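Local coordinates for Sodium/calcium exchanger membrane region domain-containing protein (Archaeoglobus fulgidus, PDB 4KPP) that probably exchanges protons for calcium ions across the membrane as a transporter of the sodium/calcium exchanger family, at residues A[110-124]-A[336-348]. Numbering follows the deposited sequence.
With CA (calcium ion), chain D.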
loop_
_atom_site.group_PDB
_atom_site.type_symbol
_atom_site.label_atom_id
_atom_site.label_comp_id
_atom_site.label_asym_id
_atom_site.label_seq_id
_atom_site.Cartn_x
_atom_site.Cartn_y
_atom_site.Cartn_z
ATOM N N LEU A 110 8.521 -3.051 -0.212
ATOM C CA LEU A 110 8.524 -3.049 1.246
ATOM C C LEU A 110 7.309 -3.794 1.776
ATOM O O LEU A 110 7.384 -4.491 2.786
ATOM C CB LEU A 110 8.511 -1.615 1.776
ATOM C CG LEU A 110 8.608 -1.435 3.290
ATOM C CD1 LEU A 110 10.063 -1.320 3.727
ATOM C CD2 LEU A 110 7.795 -0.229 3.744
ATOM N N LEU A 111 6.188 -3.640 1.080
ATOM C CA LEU A 111 4.932 -4.251 1.489
ATOM C C LEU A 111 5.049 -5.773 1.486
ATOM O O LEU A 111 4.600 -6.446 2.409
ATOM C CB LEU A 111 3.822 -3.826 0.534
ATOM C CG LEU A 111 2.397 -3.625 1.046
ATOM C CD1 LEU A 111 1.423 -3.973 -0.068
ATOM C CD2 LEU A 111 2.088 -4.414 2.319
ATOM N N ILE A 112 5.652 -6.313 0.435
ATOM C CA ILE A 112 5.815 -7.754 0.323
ATOM C C ILE A 112 7.031 -8.232 1.101
ATOM O O ILE A 112 6.932 -9.155 1.908
ATOM C CB ILE A 112 5.923 -8.195 -1.150
ATOM C CG1 ILE A 112 4.624 -7.863 -1.887
ATOM C CG2 ILE A 112 6.239 -9.689 -1.244
ATOM C CD1 ILE A 112 4.650 -8.211 -3.348
ATOM N N GLY A 113 8.173 -7.592 0.862
ATOM C CA GLY A 113 9.420 -7.991 1.487
ATOM C C GLY A 113 9.408 -7.899 3.001
ATOM O O GLY A 113 9.939 -8.771 3.686
ATOM N N ILE A 114 8.798 -6.841 3.522
ATOM C CA ILE A 114 8.713 -6.639 4.964
ATOM C C ILE A 114 7.334 -7.000 5.509
ATOM O O ILE A 114 7.210 -7.880 6.355
ATOM C CB ILE A 114 9.064 -5.185 5.352
ATOM C CG1 ILE A 114 10.523 -4.880 5.002
ATOM C CG2 ILE A 114 8.800 -4.939 6.833
ATOM C CD1 ILE A 114 11.530 -5.754 5.730
ATOM N N GLY A 115 6.303 -6.324 5.010
ATOM C CA GLY A 115 4.943 -6.514 5.485
ATOM C C GLY A 115 4.424 -7.944 5.481
ATOM O O GLY A 115 4.080 -8.479 6.536
ATOM N N TRP A 116 4.361 -8.563 4.304
ATOM C CA TRP A 116 3.867 -9.936 4.187
ATOM C C TRP A 116 4.680 -10.915 5.026
ATOM O O TRP A 116 4.126 -11.816 5.650
ATOM C CB TRP A 116 3.880 -10.411 2.732
ATOM C CG TRP A 116 2.883 -9.746 1.840
ATOM C CD1 TRP A 116 2.223 -8.572 2.068
ATOM C CD2 TRP A 116 2.431 -10.219 0.567
ATOM N NE1 TRP A 116 1.392 -8.283 1.012
ATOM C CE2 TRP A 116 1.500 -9.282 0.080
ATOM C CE3 TRP A 116 2.721 -11.347 -0.207
ATOM C CZ2 TRP A 116 0.860 -9.438 -1.148
ATOM C CZ3 TRP A 116 2.087 -11.497 -1.423
ATOM C CH2 TRP A 116 1.168 -10.549 -1.883
ATOM N N SER A 117 5.997 -10.737 5.033
ATOM C CA SER A 117 6.877 -11.649 5.754
ATOM C C SER A 117 6.750 -11.474 7.265
ATOM O O SER A 117 6.624 -12.453 7.997
ATOM C CB SER A 117 8.331 -11.455 5.320
ATOM O OG SER A 117 8.828 -10.207 5.764
ATOM N N LEU A 118 6.787 -10.223 7.718
ATOM C CA LEU A 118 6.685 -9.900 9.139
ATOM C C LEU A 118 5.379 -10.433 9.716
ATOM O O LEU A 118 5.382 -11.170 10.705
ATOM C CB LEU A 118 6.767 -8.385 9.341
ATOM C CG LEU A 118 7.116 -7.751 10.694
ATOM C CD1 LEU A 118 6.026 -6.769 11.114
ATOM C CD2 LEU A 118 7.383 -8.778 11.794
ATOM N N VAL A 119 4.269 -10.059 9.089
ATOM C CA VAL A 119 2.950 -10.482 9.541
ATOM C C VAL A 119 2.835 -12.005 9.578
ATOM O O VAL A 119 2.276 -12.571 10.519
ATOM C CB VAL A 119 1.835 -9.868 8.668
ATOM C CG1 VAL A 119 0.488 -10.490 8.988
ATOM C CG2 VAL A 119 1.786 -8.361 8.871
ATOM N N ALA A 120 3.387 -12.665 8.564
ATOM C CA ALA A 120 3.382 -14.124 8.518
ATOM C C ALA A 120 4.189 -14.721 9.671
ATOM O O ALA A 120 3.751 -15.677 10.308
ATOM C CB ALA A 120 3.907 -14.625 7.176
ATOM N N PHE A 121 5.363 -14.150 9.937
ATOM C CA PHE A 121 6.222 -14.622 11.028
ATOM C C PHE A 121 5.568 -14.480 12.398
ATOM O O PHE A 121 5.672 -15.373 13.240
ATOM C CB PHE A 121 7.566 -13.889 11.020
ATOM C CG PHE A 121 8.559 -14.456 10.050
ATOM C CD1 PHE A 121 8.644 -15.824 9.843
ATOM C CD2 PHE A 121 9.407 -13.621 9.339
ATOM C CE1 PHE A 121 9.559 -16.350 8.947
ATOM C CE2 PHE A 121 10.323 -14.139 8.441
ATOM C CZ PHE A 121 10.399 -15.505 8.244
ATOM N N ILE A 122 4.902 -13.352 12.622
ATOM C CA ILE A 122 4.210 -13.114 13.882
ATOM C C ILE A 122 3.044 -14.084 14.026
ATOM O O ILE A 122 2.786 -14.605 15.112
ATOM C CB ILE A 122 3.713 -11.661 13.982
ATOM C CG1 ILE A 122 4.906 -10.701 13.988
ATOM C CG2 ILE A 122 2.859 -11.464 15.228
ATOM C CD1 ILE A 122 4.518 -9.247 14.111
ATOM N N ALA A 123 2.356 -14.334 12.915
ATOM C CA ALA A 123 1.260 -15.295 12.887
ATOM C C ALA A 123 1.756 -16.701 13.223
ATOM O O ALA A 123 1.052 -17.480 13.867
ATOM C CB ALA A 123 0.571 -15.278 11.532
ATOM N N PHE A 124 2.971 -17.014 12.784
ATOM C CA PHE A 124 3.579 -18.305 13.081
ATOM C C PHE A 124 3.753 -18.515 14.581
ATOM O O PHE A 124 3.423 -19.574 15.107
ATOM C CB PHE A 124 4.927 -18.437 12.374
ATOM C CG PHE A 124 4.818 -18.545 10.882
ATOM C CD1 PHE A 124 3.695 -19.104 10.294
ATOM C CD2 PHE A 124 5.837 -18.084 10.064
ATOM C CE1 PHE A 124 3.590 -19.207 8.917
ATOM C CE2 PHE A 124 5.736 -18.182 8.688
ATOM C CZ PHE A 124 4.612 -18.744 8.114
ATOM N N ILE A 336 0.819 -19.587 2.905
ATOM C CA ILE A 336 2.121 -18.941 3.030
ATOM C C ILE A 336 2.964 -19.675 4.064
ATOM O O ILE A 336 2.701 -19.596 5.265
ATOM C CB ILE A 336 1.998 -17.453 3.420
ATOM C CG1 ILE A 336 1.142 -16.700 2.400
ATOM C CG2 ILE A 336 3.379 -16.812 3.525
ATOM C CD1 ILE A 336 0.999 -15.226 2.698
ATOM N N SER A 337 3.975 -20.396 3.586
ATOM C CA SER A 337 4.823 -21.195 4.461
ATOM C C SER A 337 5.989 -20.373 4.999
ATOM O O SER A 337 6.202 -19.233 4.580
ATOM C CB SER A 337 5.341 -22.430 3.723
ATOM O OG SER A 337 6.159 -22.063 2.629
ATOM N N TRP A 338 6.739 -20.956 5.927
ATOM C CA TRP A 338 7.860 -20.264 6.549
ATOM C C TRP A 338 9.013 -20.110 5.560
ATOM O O TRP A 338 9.759 -19.130 5.613
ATOM C CB TRP A 338 8.316 -21.000 7.814
ATOM C CG TRP A 338 9.661 -21.642 7.691
ATOM C CD1 TRP A 338 9.937 -22.875 7.173
ATOM C CD2 TRP A 338 10.918 -21.085 8.093
ATOM N NE1 TRP A 338 11.287 -23.120 7.226
ATOM C CE2 TRP A 338 11.912 -22.035 7.786
ATOM C CE3 TRP A 338 11.299 -19.874 8.679
ATOM C CZ2 TRP A 338 13.264 -21.812 8.049
ATOM C CZ3 TRP A 338 12.642 -19.654 8.939
ATOM C CH2 TRP A 338 13.607 -20.618 8.625
ATOM N N LYS A 339 9.150 -21.076 4.657
ATOM C CA LYS A 339 10.166 -21.006 3.613
ATOM C C LYS A 339 9.871 -19.851 2.663
ATOM O O LYS A 339 10.759 -19.065 2.333
ATOM C CB LYS A 339 10.241 -22.318 2.829
ATOM C CG LYS A 339 10.780 -23.500 3.621
ATOM C CD LYS A 339 10.916 -24.732 2.735
ATOM C CE LYS A 339 11.400 -25.942 3.526
ATOM N NZ LYS A 339 12.805 -26.328 3.190
ATOM N N GLU A 340 8.617 -19.756 2.229
ATOM C CA GLU A 340 8.203 -18.705 1.306
ATOM C C GLU A 340 8.311 -17.324 1.943
ATOM O O GLU A 340 8.775 -16.380 1.307
ATOM C CB GLU A 340 6.776 -18.953 0.810
ATOM C CG GLU A 340 6.624 -20.197 -0.057
ATOM C CD GLU A 340 5.173 -20.522 -0.351
ATOM O OE1 GLU A 340 4.296 -20.092 0.428
ATOM O OE2 GLU A 340 4.907 -21.206 -1.361
ATOM N N ALA A 341 7.887 -17.213 3.199
ATOM C CA ALA A 341 7.982 -15.952 3.931
ATOM C C ALA A 341 9.435 -15.531 4.139
ATOM O O ALA A 341 9.786 -14.369 3.937
ATOM C CB ALA A 341 7.257 -16.049 5.269
ATOM N N SER A 342 10.281 -16.479 4.536
ATOM C CA SER A 342 11.695 -16.185 4.751
ATOM C C SER A 342 12.376 -15.828 3.434
ATOM O O SER A 342 13.263 -14.977 3.400
ATOM C CB SER A 342 12.411 -17.357 5.431
ATOM O OG SER A 342 12.429 -18.507 4.606
ATOM N N ALA A 343 11.950 -16.476 2.354
ATOM C CA ALA A 343 12.464 -16.165 1.023
ATOM C C ALA A 343 12.112 -14.732 0.630
ATOM O O ALA A 343 12.959 -13.995 0.121
ATOM C CB ALA A 343 11.929 -17.151 -0.004
ATOM N N LEU A 344 10.864 -14.342 0.873
ATOM C CA LEU A 344 10.424 -12.972 0.615
ATOM C C LEU A 344 11.250 -11.959 1.405
ATOM O O LEU A 344 11.611 -10.902 0.888
ATOM C CB LEU A 344 8.939 -12.803 0.943
ATOM C CG LEU A 344 7.936 -13.477 0.006
ATOM C CD1 LEU A 344 6.507 -13.209 0.461
ATOM C CD2 LEU A 344 8.142 -13.000 -1.420
ATOM N N PHE A 345 11.551 -12.290 2.657
ATOM C CA PHE A 345 12.331 -11.401 3.511
ATOM C C PHE A 345 13.784 -11.281 3.051
ATOM O O PHE A 345 14.272 -10.179 2.803
ATOM C CB PHE A 345 12.280 -11.867 4.965
ATOM C CG PHE A 345 13.059 -10.990 5.908
ATOM C CD1 PHE A 345 12.529 -9.791 6.356
ATOM C CD2 PHE A 345 14.320 -11.367 6.345
ATOM C CE1 PHE A 345 13.241 -8.982 7.222
ATOM C CE2 PHE A 345 15.036 -10.563 7.209
ATOM C CZ PHE A 345 14.497 -9.369 7.648
ATOM N N LEU A 346 14.463 -12.419 2.936
ATOM C CA LEU A 346 15.876 -12.444 2.561
ATOM C C LEU A 346 16.153 -11.811 1.198
ATOM O O LEU A 346 17.029 -10.956 1.074
ATOM C CB LEU A 346 16.421 -13.875 2.598
ATOM C CG LEU A 346 16.429 -14.553 3.971
ATOM C CD1 LEU A 346 17.009 -15.958 3.877
ATOM C CD2 LEU A 346 17.196 -13.713 4.981
ATOM N N LEU A 347 15.406 -12.229 0.183
ATOM C CA LEU A 347 15.601 -11.711 -1.169
ATOM C C LEU A 347 15.398 -10.197 -1.243
ATOM O O LEU A 347 15.981 -9.525 -2.097
ATOM C CB LEU A 347 14.681 -12.428 -2.158
ATOM C CG LEU A 347 15.067 -13.873 -2.481
ATOM C CD1 LEU A 347 14.015 -14.537 -3.357
ATOM C CD2 LEU A 347 16.430 -13.918 -3.152
ATOM N N PHE A 348 14.576 -9.669 -0.341
ATOM C CA PHE A 348 14.350 -8.231 -0.255
ATOM C C PHE A 348 15.543 -7.512 0.371
ATOM O O PHE A 348 16.138 -6.632 -0.249
ATOM C CB PHE A 348 13.079 -7.927 0.545
ATOM C CG PHE A 348 12.881 -6.464 0.829
ATOM C CD1 PHE A 348 12.349 -5.622 -0.137
ATOM C CD2 PHE A 348 13.231 -5.927 2.063
ATOM C CE1 PHE A 348 12.172 -4.275 0.120
ATOM C CE2 PHE A 348 13.054 -4.580 2.326
ATOM C CZ PHE A 348 12.524 -3.753 1.354
HETATM CA CA CA D . 2.537 -20.794 -0.651
#
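Gly-113 and Ser-117 of helix 96-127 meet Phe-345 and Ala-341 of helix 338-353 in an antiparallel helix pair, a worked example of how small residues draw membrane helices together. The two segments belong to the two sodium/calcium exchanger family regions of the chain, and their axes approach to 7.8 Å at a crossing angle of -143°. No hydrogen bond spans the pair. At its tight centre, the CA of Phe-345 comes 3.6 Å from Gly-113 O in a CA-H...O contact, and Ser-117 CB lies 3.5 Å from Ala-341 O. The Ser-117 hydroxyl turns back on its own helix, within hydrogen-bonding distance of the carbonyls of Gly-113 and Ile-114.

Phe-348 brings CB and CG against the bare Gly-113 CA, and a chi1 of 172°, which swings CG away from the backbone N, carries the ring on between Leu-110 and Ile-114. Ile-114 CG1 reaches Phe-348 CE2 at 3.7 Å, while Trp-248 meets the same ring nearly at right angles. Replacing Phe-348 with an alanine would probably open a gap beside Gly-113 and take from Ile-114 CG1 and the Leu-110 backbone the ring they pack on. On the buried flank, Leu-344 packs against Ile-112 CG2, with helix 311-331 touching both residues.

The surface side is looser. There the poorly ordered Trp-338 brings CE3 to the edge of the Phe-121 ring, at 3.9 Å from CE1, whereas Ala-341 CB lies over the rim of one face. Phe-124, by contrast, is buried at the start of helix 338-353, its CE2 touching Trp-338 CA. Here Ser-337 and Glu-340 form a capping box with one weak bond. Glu-340 also binds calcium through both carboxylate oxygens, alongside Ile-330, Asp-333 and Lys-335. Beside this cap, Phe-124 CZ sits 3.5 Å from Ile-336 O, which lies in the plane of the ring.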